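Local coordinates for 190aa long hypothetical protein (Pyrococcus horikoshii, PDB 2DDZ), which is of unknown function, forms a hexamer, and belongs to a family of uncharacterised proteins grouped with the class II aminoacyl-tRNA synthetases, at residues 65-70 with 153-158; 82-87 with 132-137; 110-113 with 118-121. All coordinates share one frame; numbering follows the deposited sequence.

How the contacts relate
All three contacts meet the same mixed sheet. Along the chain they are nested: contact 3 lies inside the loop closed by contact 2, which lies inside that closed by contact 1. Contact 1 sets strand 68-75 against the loop before helix 161-184; contact 2 sets helix 81-100 on strand 131-139; contact 3 lies in the hairpin of strands 112-115 and 118-128. Their centres lie about 21 Å (1 and 2), 13 Å (1 and 3) and 15 Å (2 and 3) apart. A probable His70-His135 hydrogen bond joins contacts 1 and 2, and a Glu156-Arg118 salt bridge joins 1 and 3. Together they tie the sheet to helix and loop, contacts 2 and 3 beside the second subunit.

Contact 1: 65-70 with 153-158; sequences GDDMVH and GLEELG
Val69 and Leu154 supply the apolar touch between segments 65-70 and 153-158, CG2 of Val69 meeting CD1 of Leu154 at 4.1 Å. One methyl of each residue does the work, and the two side chains cross at about a right angle. Val69 keeps CG1 anti to its backbone N (chi1 170°), which leaves CG2 beside that N, on the branch that meets the leucine. In Leu154 it is the carbonyl carbon that CG opposes (chi1 -69°), and the extended second torsion carries CD1 toward the valine. The joint is light, with 71 Å² buried in all. It lays a loop against strand 68-75, an inner strand of the mixed sheet: the chain turns a corner at Asp66 and Asp67 before running into this strand, while residues 155-158 make a type I beta turn ahead of helix 161-184, closed by Gly158 N bonding to Glu155 O. Val69 is fixed by backbone bonding to Leu138 of the neighbouring antiparallel strand, and Met68 and His70 are bonded in the same way to strand 36-45 on the other side of strand 68-75. Beside the apolar pair, two carboxylates approach, Asp67 OD2 lying 4.4 Å from Glu155 OE2. Each has a basic partner of its own, Arg41 for Asp67 and Lys141 for Glu155, so the positive charges probably offset the repulsion between the acids. Glu155 reaches the place extended from CA to CD. Asp67 and Glu155 both also pack on Val140, in the loop that follows strand 131-139.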
ATOM      1  N   GLY E  65       4.755  29.058 -23.306  1.00 44.66           N
ATOM      2  CA  GLY E  65       3.774  29.179 -24.367  1.00 41.03           C
ATOM      3  C   GLY E  65       2.930  30.366 -23.972  1.00 47.87           C
ATOM      4  O   GLY E  65       2.843  30.678 -22.781  1.00 49.38           O
ATOM      5  N   ASP E  66       2.327  31.051 -24.938  1.00 42.69           N
ATOM      6  CA  ASP E  66       1.495  32.198 -24.593  1.00 49.61           C
ATOM      7  C   ASP E  66       0.023  31.827 -24.520  1.00 43.21           C
ATOM      8  O   ASP E  66      -0.766  32.522 -23.886  1.00 50.53           O
ATOM      9  CB  ASP E  66       1.691  33.340 -25.600  1.00 57.67           C
ATOM     10  CG  ASP E  66       3.068  33.988 -25.498  1.00 68.93           C
ATOM     11  OD1 ASP E  66       3.494  34.341 -24.371  1.00 61.28           O
ATOM     12  OD2 ASP E  66       3.722  34.152 -26.550  1.00 70.87           O
ATOM     13  N   ASP E  67      -0.344  30.724 -25.163  1.00 37.75           N
ATOM     14  CA  ASP E  67      -1.732  30.296 -25.177  1.00 40.06           C
ATOM     15  C   ASP E  67      -1.830  28.772 -25.217  1.00 41.32           C
ATOM     16  O   ASP E  67      -1.499  28.141 -26.225  1.00 33.13           O
ATOM     17  CB  ASP E  67      -2.425  30.911 -26.388  1.00 40.70           C
ATOM     18  CG  ASP E  67      -3.922  30.850 -26.287  1.00 50.89           C
ATOM     19  OD1 ASP E  67      -4.443  31.067 -25.170  1.00 56.90           O
ATOM     20  OD2 ASP E  67      -4.574  30.605 -27.324  1.00 55.76           O
ATOM     21  N   MET E  68      -2.327  28.191 -24.127  1.00 41.26           N
ATOM     22  CA  MET E  68      -2.423  26.736 -24.010  1.00 41.85           C
ATOM     23  C   MET E  68      -3.684  26.306 -23.260  1.00 39.99           C
ATOM     24  O   MET E  68      -4.191  27.039 -22.405  1.00 36.55           O
ATOM     25  CB  MET E  68      -1.168  26.241 -23.259  1.00 35.74           C
ATOM     26  CG  MET E  68      -0.885  24.732 -23.209  1.00 51.32           C
ATOM     27  SD  MET E  68       0.613  24.328 -22.241  1.00 28.31           S
ATOM     28  CE  MET E  68       1.735  24.453 -23.421  1.00 28.52           C
ATOM     29  N   VAL E  69      -4.201  25.128 -23.605  1.00 41.21           N
ATOM     30  CA  VAL E  69      -5.356  24.546 -22.917  1.00 43.05           C
ATOM     31  C   VAL E  69      -4.736  23.620 -21.851  1.00 47.98           C
ATOM     32  O   VAL E  69      -3.984  22.694 -22.183  1.00 41.80           O
ATOM     33  CB  VAL E  69      -6.242  23.699 -23.870  1.00 46.80           C
ATOM     34  CG1 VAL E  69      -7.283  22.930 -23.066  1.00 48.02           C
ATOM     35  CG2 VAL E  69      -6.947  24.601 -24.878  1.00 46.47           C
ATOM     36  N   HIS E  70      -5.040  23.878 -20.583  1.00 42.86           N
ATOM     37  CA  HIS E  70      -4.482  23.089 -19.484  1.00 43.48           C
ATOM     38  C   HIS E  70      -5.469  22.122 -18.851  1.00 43.97           C
ATOM     39  O   HIS E  70      -6.658  22.437 -18.694  1.00 37.89           O
ATOM     40  CB  HIS E  70      -3.961  24.022 -18.382  1.00 45.85           C
ATOM     41  CG  HIS E  70      -2.900  24.973 -18.840  1.00 50.48           C
ATOM     42  ND1 HIS E  70      -1.591  24.588 -19.044  1.00 46.23           N
ATOM     43  CD2 HIS E  70      -2.955  26.294 -19.141  1.00 46.28           C
ATOM     44  CE1 HIS E  70      -0.886  25.629 -19.450  1.00 52.09           C
ATOM     45  NE2 HIS E  70      -1.691  26.678 -19.517  1.00 50.36           N
ATOM     46  N   GLY E 153      -0.050  24.023 -32.961  1.00 51.82           N
ATOM     47  CA  GLY E 153      -1.146  24.407 -32.080  1.00 46.79           C
ATOM     48  C   GLY E 153      -2.517  23.982 -32.590  1.00 54.98           C
ATOM     49  O   GLY E 153      -2.642  23.508 -33.719  1.00 53.65           O
ATOM     50  N   LEU E 154      -3.552  24.154 -31.770  1.00 50.18           N
ATOM     51  CA  LEU E 154      -4.902  23.764 -32.159  1.00 51.65           C
ATOM     52  C   LEU E 154      -5.447  24.628 -33.295  1.00 53.49           C
ATOM     53  O   LEU E 154      -6.160  24.141 -34.172  1.00 49.70           O
ATOM     54  CB  LEU E 154      -5.844  23.825 -30.951  1.00 44.98           C
ATOM     55  CG  LEU E 154      -5.647  22.788 -29.838  1.00 47.45           C
ATOM     56  CD1 LEU E 154      -6.557  23.142 -28.677  1.00 44.28           C
ATOM     57  CD2 LEU E 154      -5.952  21.388 -30.355  1.00 39.32           C
ATOM     58  N   GLU E 155      -5.111  25.912 -33.281  1.00 45.40           N
ATOM     59  CA  GLU E 155      -5.571  26.821 -34.329  1.00 57.50           C
ATOM     60  C   GLU E 155      -5.135  26.349 -35.715  1.00 53.61           C
ATOM     61  O   GLU E 155      -5.970  26.166 -36.594  1.00 50.92           O
ATOM     62  CB  GLU E 155      -5.057  28.236 -34.047  1.00 54.43           C
ATOM     63  CG  GLU E 155      -5.946  28.998 -33.070  1.00 65.60           C
ATOM     64  CD  GLU E 155      -5.349  30.316 -32.654  1.00 69.45           C
ATOM     65  OE1 GLU E 155      -4.524  30.846 -33.432  1.00 76.66           O
ATOM     66  OE2 GLU E 155      -5.711  30.818 -31.562  1.00 60.69           O
ATOM     67  N   GLU E 156      -3.832  26.139 -35.900  1.00 53.58           N
ATOM     68  CA  GLU E 156      -3.317  25.671 -37.183  1.00 50.05           C
ATOM     69  C   GLU E 156      -4.026  24.386 -37.639  1.00 55.23           C
ATOM     70  O   GLU E 156      -4.094  24.097 -38.831  1.00 48.46           O
ATOM     71  CB  GLU E 156      -1.808  25.418 -37.090  1.00 56.69           C
ATOM     72  CG  GLU E 156      -1.185  25.002 -38.419  1.00 57.54           C
ATOM     73  CD  GLU E 156       0.327  24.864 -38.368  1.00 62.56           C
ATOM     74  OE1 GLU E 156       0.942  25.272 -37.357  1.00 57.43           O
ATOM     75  OE2 GLU E 156       0.899  24.352 -39.355  1.00 56.89           O
ATOM     76  N   LEU E 157      -4.546  23.613 -36.690  1.00 51.99           N
ATOM     77  CA  LEU E 157      -5.247  22.380 -37.037  1.00 56.67           C
ATOM     78  C   LEU E 157      -6.720  22.676 -37.326  1.00 55.58           C
ATOM     79  O   LEU E 157      -7.491  21.779 -37.678  1.00 53.55           O
ATOM     80  CB  LEU E 157      -5.145  21.358 -35.896  1.00 61.75           C
ATOM     81  CG  LEU E 157      -3.762  20.841 -35.484  1.00 62.51           C
ATOM     82  CD1 LEU E 157      -3.932  19.929 -34.283  1.00 68.79           C
ATOM     83  CD2 LEU E 157      -3.082  20.094 -36.632  1.00 51.34           C
ATOM     84  N   GLY E 158      -7.107  23.938 -37.171  1.00 52.99           N
ATOM     85  CA  GLY E 158      -8.481  24.324 -37.427  1.00 56.06           C
ATOM     86  C   GLY E 158      -9.466  23.844 -36.376  1.00 64.75           C
ATOM     87  O   GLY E 158     -10.630  23.570 -36.678  1.00 63.03           O
TER

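Contact 2: 82-87 with 132-137; sequences LLASSL and IKIHIG
Ala84 of helix 81-100 sits against two isoleucines of strand 131-139. Its CB meets Ile132 CG2 at 4.0 Å and Ile134 CD1 at 4.3 Å, and Ile134 CD1 also lies 4.0 Å from the backbone oxygen Ala84 O. The small side chain lets the helix come close, with the CA atoms of Ala84 and Ile132 only 5.9 Å apart. Ile132 meets it with the short branch: CG2 stands anti to the backbone N, whereas in Ile134 the longer branch, ending in CD1, does the reaching. Leu83 and Leu87, one turn apart on the same side of the helix, pack on Trp77, and Leu87 also rests on Leu75. Farther out, Leu82 O takes two donors from Ser86, its backbone N and its OG (2.9 Å from OG to Leu82 O), which arrive from opposite faces of the carbonyl plane. The helix also meets the second subunit, where Ser85 OG bonds to Val179 O of that chain. Backbone bonds to Leu75 and Leu73 hold Ile132 and Ile134 in the strand, and Ile134 packs on Ala125 of strand 118-128. A helix thus covers the apolar face of antiparallel strands within a mixed sheet, the layered alpha/beta packing of this fold.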
ATOM      1  N   LEU E  82       3.588   4.421 -10.580  1.00 32.94           N
ATOM      2  CA  LEU E  82       3.252   3.608 -11.755  1.00 38.12           C
ATOM      3  C   LEU E  82       1.802   3.842 -12.185  1.00 31.81           C
ATOM      4  O   LEU E  82       1.503   3.885 -13.374  1.00 34.26           O
ATOM      5  CB  LEU E  82       3.497   2.128 -11.462  1.00 24.85           C
ATOM      6  CG  LEU E  82       5.000   1.814 -11.504  1.00 34.34           C
ATOM      7  CD1 LEU E  82       5.303   0.408 -10.994  1.00 30.73           C
ATOM      8  CD2 LEU E  82       5.468   1.981 -12.946  1.00 27.92           C
ATOM      9  N   LEU E  83       0.910   4.009 -11.213  1.00 31.65           N
ATOM     10  CA  LEU E  83      -0.494   4.279 -11.503  1.00 34.41           C
ATOM     11  C   LEU E  83      -0.602   5.648 -12.169  1.00 32.06           C
ATOM     12  O   LEU E  83      -1.308   5.816 -13.151  1.00 34.28           O
ATOM     13  CB  LEU E  83      -1.328   4.265 -10.213  1.00 31.49           C
ATOM     14  CG  LEU E  83      -2.807   4.677 -10.323  1.00 39.69           C
ATOM     15  CD1 LEU E  83      -3.504   3.905 -11.445  1.00 31.09           C
ATOM     16  CD2 LEU E  83      -3.497   4.419  -8.991  1.00 36.89           C
ATOM     17  N   ALA E  84       0.119   6.627 -11.631  1.00 36.04           N
ATOM     18  CA  ALA E  84       0.100   7.971 -12.189  1.00 30.10           C
ATOM     19  C   ALA E  84       0.577   7.961 -13.648  1.00 30.55           C
ATOM     20  O   ALA E  84      -0.051   8.559 -14.521  1.00 28.48           O
ATOM     21  CB  ALA E  84       0.988   8.900 -11.348  1.00 23.44           C
ATOM     22  N   SER E  85       1.690   7.280 -13.899  1.00 20.05           N
ATOM     23  CA  SER E  85       2.263   7.206 -15.229  1.00 24.48           C
ATOM     24  C   SER E  85       1.355   6.465 -16.220  1.00 38.34           C
ATOM     25  O   SER E  85       1.172   6.912 -17.356  1.00 34.86           O
ATOM     26  CB  SER E  85       3.627   6.520 -15.158  1.00 18.85           C
ATOM     27  OG  SER E  85       4.224   6.481 -16.435  1.00 31.20           O
ATOM     28  N   SER E  86       0.789   5.338 -15.792  1.00 29.98           N
ATOM     29  CA  SER E  86      -0.091   4.573 -16.667  1.00 39.39           C
ATOM     30  C   SER E  86      -1.287   5.436 -17.055  1.00 34.61           C
ATOM     31  O   SER E  86      -1.537   5.686 -18.230  1.00 39.96           O
ATOM     32  CB  SER E  86      -0.582   3.299 -15.962  1.00 21.35           C
ATOM     33  OG  SER E  86       0.484   2.402 -15.708  1.00 50.00           O
ATOM     34  N   LEU E  87      -2.015   5.891 -16.045  1.00 35.12           N
ATOM     35  CA  LEU E  87      -3.197   6.720 -16.236  1.00 41.20           C
ATOM     36  C   LEU E  87      -2.929   7.937 -17.126  1.00 35.51           C
ATOM     37  O   LEU E  87      -3.736   8.283 -17.983  1.00 35.53           O
ATOM     38  CB  LEU E  87      -3.716   7.165 -14.867  1.00 37.12           C
ATOM     39  CG  LEU E  87      -5.127   7.728 -14.785  1.00 45.97           C
ATOM     40  CD1 LEU E  87      -6.134   6.738 -15.360  1.00 56.80           C
ATOM     41  CD2 LEU E  87      -5.428   8.013 -13.329  1.00 53.94           C
ATOM     42  N   ILE E 132      -2.737  11.505  -6.626  1.00 22.97           N
ATOM     43  CA  ILE E 132      -2.109  11.426  -7.939  1.00 22.90           C
ATOM     44  C   ILE E 132      -2.413  12.767  -8.598  1.00 33.55           C
ATOM     45  O   ILE E 132      -3.552  13.244  -8.544  1.00 31.98           O
ATOM     46  CB  ILE E 132      -2.730  10.315  -8.816  1.00 31.14           C
ATOM     47  CG1 ILE E 132      -2.190   8.940  -8.409  1.00 35.11           C
ATOM     48  CG2 ILE E 132      -2.439  10.586 -10.276  1.00 33.07           C
ATOM     49  CD1 ILE E 132      -2.569   8.541  -7.010  1.00 67.57           C
ATOM     50  N   LYS E 133      -1.399  13.367  -9.214  1.00 31.62           N
ATOM     51  CA  LYS E 133      -1.541  14.653  -9.876  1.00 26.48           C
ATOM     52  C   LYS E 133      -1.012  14.613 -11.291  1.00 29.59           C
ATOM     53  O   LYS E 133       0.152  14.280 -11.516  1.00 34.59           O
ATOM     54  CB  LYS E 133      -0.800  15.741  -9.091  1.00 28.40           C
ATOM     55  CG  LYS E 133      -1.559  16.218  -7.881  1.00 28.79           C
ATOM     56  CD  LYS E 133      -2.928  16.748  -8.294  1.00 39.43           C
ATOM     57  CE  LYS E 133      -2.835  17.976  -9.221  1.00 35.02           C
ATOM     58  NZ  LYS E 133      -2.967  19.280  -8.497  1.00 34.79           N
ATOM     59  N   ILE E 134      -1.868  14.981 -12.241  1.00 28.88           N
ATOM     60  CA  ILE E 134      -1.518  14.981 -13.661  1.00 27.48           C
ATOM     61  C   ILE E 134      -1.780  16.303 -14.381  1.00 27.25           C
ATOM     62  O   ILE E 134      -2.802  16.943 -14.168  1.00 29.60           O
ATOM     63  CB  ILE E 134      -2.338  13.908 -14.443  1.00 33.96           C
ATOM     64  CG1 ILE E 134      -2.111  12.513 -13.866  1.00 33.09           C
ATOM     65  CG2 ILE E 134      -1.977  13.949 -15.915  1.00 29.51           C
ATOM     66  CD1 ILE E 134      -0.737  12.313 -13.317  1.00 60.88           C
ATOM     67  N   HIS E 135      -0.861  16.708 -15.245  1.00 25.31           N
ATOM     68  CA  HIS E 135      -1.074  17.906 -16.043  1.00 29.02           C
ATOM     69  C   HIS E 135      -0.939  17.590 -17.522  1.00 30.16           C
ATOM     70  O   HIS E 135      -0.064  16.836 -17.927  1.00 37.93           O
ATOM     71  CB  HIS E 135      -0.085  19.036 -15.717  1.00 35.73           C
ATOM     72  CG  HIS E 135      -0.173  20.196 -16.671  1.00 36.32           C
ATOM     73  ND1 HIS E 135       0.677  20.348 -17.745  1.00 35.52           N
ATOM     74  CD2 HIS E 135      -1.061  21.220 -16.750  1.00 32.05           C
ATOM     75  CE1 HIS E 135       0.319  21.412 -18.444  1.00 34.91           C
ATOM     76  NE2 HIS E 135      -0.732  21.958 -17.863  1.00 35.70           N
ATOM     77  N   ILE E 136      -1.829  18.154 -18.326  1.00 34.04           N
ATOM     78  CA  ILE E 136      -1.752  17.987 -19.768  1.00 35.76           C
ATOM     79  C   ILE E 136      -1.921  19.388 -20.314  1.00 36.00           C
ATOM     80  O   ILE E 136      -2.751  20.148 -19.823  1.00 33.87           O
ATOM     81  CB  ILE E 136      -2.877  17.124 -20.368  1.00 34.71           C
ATOM     82  CG1 ILE E 136      -2.765  15.671 -19.904  1.00 35.56           C
ATOM     83  CG2 ILE E 136      -2.814  17.205 -21.890  1.00 25.47           C
ATOM     84  CD1 ILE E 136      -3.256  15.472 -18.500  1.00 69.92           C
ATOM     85  N   GLY E 137      -1.124  19.725 -21.321  1.00 36.94           N
ATOM     86  CA  GLY E 137      -1.204  21.038 -21.921  1.00 38.11           C
ATOM     87  C   GLY E 137      -1.188  20.900 -23.425  1.00 39.58           C
ATOM     88  O   GLY E 137      -0.393  20.139 -23.964  1.00 39.63           O
TER

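Contact 3: 110-113 with 118-121; sequences GDDI and RKLS
Ser121 OG is gripped by two partners: the backbone N of Ile113 donates to it at 3.0 Å, with an N-H...O angle of 158°, and a water lies 2.7 Å from this OG. The pair belongs to the beta hairpin of strands 112-115 and 118-128, in which a serine hydroxyl accepts the backbone N-H of Ile113. That hydroxyl stands between the backbone N and the carbonyl carbon of its own residue (chi1 67°), placing it within reach of Ile113 N. The water ties the site together: it gives hydrogen bonds to Asp111 O and to Asp112 OD1 while meeting Ser121 OG, so the aspartate's carboxylate and the serine hydroxyl share one molecule. One step along, Leu120 N donates to Ile113 O at 2.9 Å, nearly straight at 170°, the second of the two direct hydrogen bonds between the segments. Beside these two bonds the side chains of Ile113 and Leu120 lie side by side and point the same way, Ile113 CG2 touching Leu120 CD2 at 3.7 Å, and both pack on helix 81-100. Ile113 also rests on Leu138 of strand 131-139. The methylene chain of Lys119 crosses Asp112, CD 4.0 Å from Asp112 CG, rather than pairing by charge. Bends at its third and fourth torsions fold the chain back, and NZ bonds to Ser121 O at 2.9 Å. The guanidinium of Arg118 is held by a salt bridge to Glu156 and a hydrogen bond to Ala151 O. Asp112 OD1 remains 5.2 Å from Lys119 NZ.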
ATOM      1  N   GLY E 110       4.757   8.047 -26.309  1.00 36.96           N
ATOM      2  CA  GLY E 110       4.748   8.004 -24.862  1.00 35.48           C
ATOM      3  C   GLY E 110       3.601   8.840 -24.355  1.00 39.48           C
ATOM      4  O   GLY E 110       2.444   8.464 -24.518  1.00 37.40           O
ATOM      5  N   ASP E 111       3.925   9.983 -23.756  1.00 33.92           N
ATOM      6  CA  ASP E 111       2.919  10.892 -23.235  1.00 37.35           C
ATOM      7  C   ASP E 111       2.861  12.178 -24.069  1.00 40.78           C
ATOM      8  O   ASP E 111       2.282  13.173 -23.646  1.00 31.21           O
ATOM      9  CB  ASP E 111       3.227  11.227 -21.771  1.00 37.90           C
ATOM     10  CG  ASP E 111       4.508  12.012 -21.606  1.00 40.51           C
ATOM     11  OD1 ASP E 111       5.343  11.993 -22.537  1.00 51.84           O
ATOM     12  OD2 ASP E 111       4.692  12.639 -20.537  1.00 49.73           O
ATOM     13  N   ASP E 112       3.474  12.154 -25.250  1.00 41.60           N
ATOM     14  CA  ASP E 112       3.477  13.319 -26.130  1.00 39.11           C
ATOM     15  C   ASP E 112       2.640  13.085 -27.384  1.00 40.33           C
ATOM     16  O   ASP E 112       2.685  12.010 -27.999  1.00 34.67           O
ATOM     17  CB  ASP E 112       4.897  13.690 -26.574  1.00 41.34           C
ATOM     18  CG  ASP E 112       5.745  14.242 -25.456  1.00 42.45           C
ATOM     19  OD1 ASP E 112       5.214  14.972 -24.592  1.00 46.71           O
ATOM     20  OD2 ASP E 112       6.959  13.954 -25.457  1.00 52.45           O
ATOM     21  N   ILE E 113       1.884  14.112 -27.757  1.00 33.33           N
ATOM     22  CA  ILE E 113       1.037  14.070 -28.936  1.00 38.47           C
ATOM     23  C   ILE E 113       1.740  14.768 -30.100  1.00 42.15           C
ATOM     24  O   ILE E 113       2.215  15.903 -29.965  1.00 43.37           O
ATOM     25  CB  ILE E 113      -0.295  14.768 -28.651  1.00 44.81           C
ATOM     26  CG1 ILE E 113      -1.054  13.977 -27.579  1.00 40.21           C
ATOM     27  CG2 ILE E 113      -1.107  14.914 -29.938  1.00 42.25           C
ATOM     28  CD1 ILE E 113      -2.280  14.671 -27.082  1.00 37.13           C
ATOM     29  N   ARG E 118       5.327  17.187 -35.622  1.00 40.08           N
ATOM     30  CA  ARG E 118       5.396  18.357 -34.742  1.00 42.95           C
ATOM     31  C   ARG E 118       4.671  18.123 -33.402  1.00 42.97           C
ATOM     32  O   ARG E 118       3.563  17.569 -33.368  1.00 40.37           O
ATOM     33  CB  ARG E 118       4.802  19.552 -35.488  1.00 47.92           C
ATOM     34  CG  ARG E 118       5.514  19.819 -36.815  1.00 55.04           C
ATOM     35  CD  ARG E 118       4.739  20.774 -37.702  1.00 54.94           C
ATOM     36  NE  ARG E 118       4.646  22.111 -37.118  1.00 51.01           N
ATOM     37  CZ  ARG E 118       3.754  23.024 -37.492  1.00 49.03           C
ATOM     38  NH1 ARG E 118       2.881  22.744 -38.452  1.00 40.74           N
ATOM     39  NH2 ARG E 118       3.731  24.215 -36.905  1.00 46.87           N
ATOM     40  N   LYS E 119       5.290  18.551 -32.302  1.00 42.93           N
ATOM     41  CA  LYS E 119       4.712  18.345 -30.972  1.00 44.95           C
ATOM     42  C   LYS E 119       3.616  19.332 -30.597  1.00 51.54           C
ATOM     43  O   LYS E 119       3.823  20.545 -30.584  1.00 47.77           O
ATOM     44  CB  LYS E 119       5.807  18.369 -29.894  1.00 46.42           C
ATOM     45  CG  LYS E 119       5.370  17.756 -28.554  1.00 44.26           C
ATOM     46  CD  LYS E 119       6.550  17.483 -27.618  1.00 48.52           C
ATOM     47  CE  LYS E 119       7.244  18.773 -27.178  1.00 52.89           C
ATOM     48  NZ  LYS E 119       6.319  19.699 -26.459  1.00 56.21           N
ATOM     49  N   LEU E 120       2.450  18.787 -30.266  1.00 49.74           N
ATOM     50  CA  LEU E 120       1.284  19.575 -29.886  1.00 42.17           C
ATOM     51  C   LEU E 120       1.130  19.788 -28.385  1.00 43.08           C
ATOM     52  O   LEU E 120       0.594  20.810 -27.947  1.00 42.61           O
ATOM     53  CB  LEU E 120       0.019  18.874 -30.398  1.00 43.58           C
ATOM     54  CG  LEU E 120      -1.361  19.366 -29.940  1.00 41.25           C
ATOM     55  CD1 LEU E 120      -1.689  20.699 -30.618  1.00 34.72           C
ATOM     56  CD2 LEU E 120      -2.422  18.313 -30.305  1.00 35.69           C
ATOM     57  N   SER E 121       1.626  18.835 -27.598  1.00 44.71           N
ATOM     58  CA  SER E 121       1.442  18.870 -26.146  1.00 44.62           C
ATOM     59  C   SER E 121       2.651  18.785 -25.221  1.00 36.73           C
ATOM     60  O   SER E 121       3.787  18.641 -25.649  1.00 43.25           O
ATOM     61  CB  SER E 121       0.512  17.719 -25.761  1.00 46.09           C
ATOM     62  OG  SER E 121       1.162  16.472 -26.010  1.00 35.23           O
TER
HETATM   63  O   HOH W   1       2.531  15.850 -23.790  1.00 41.15           O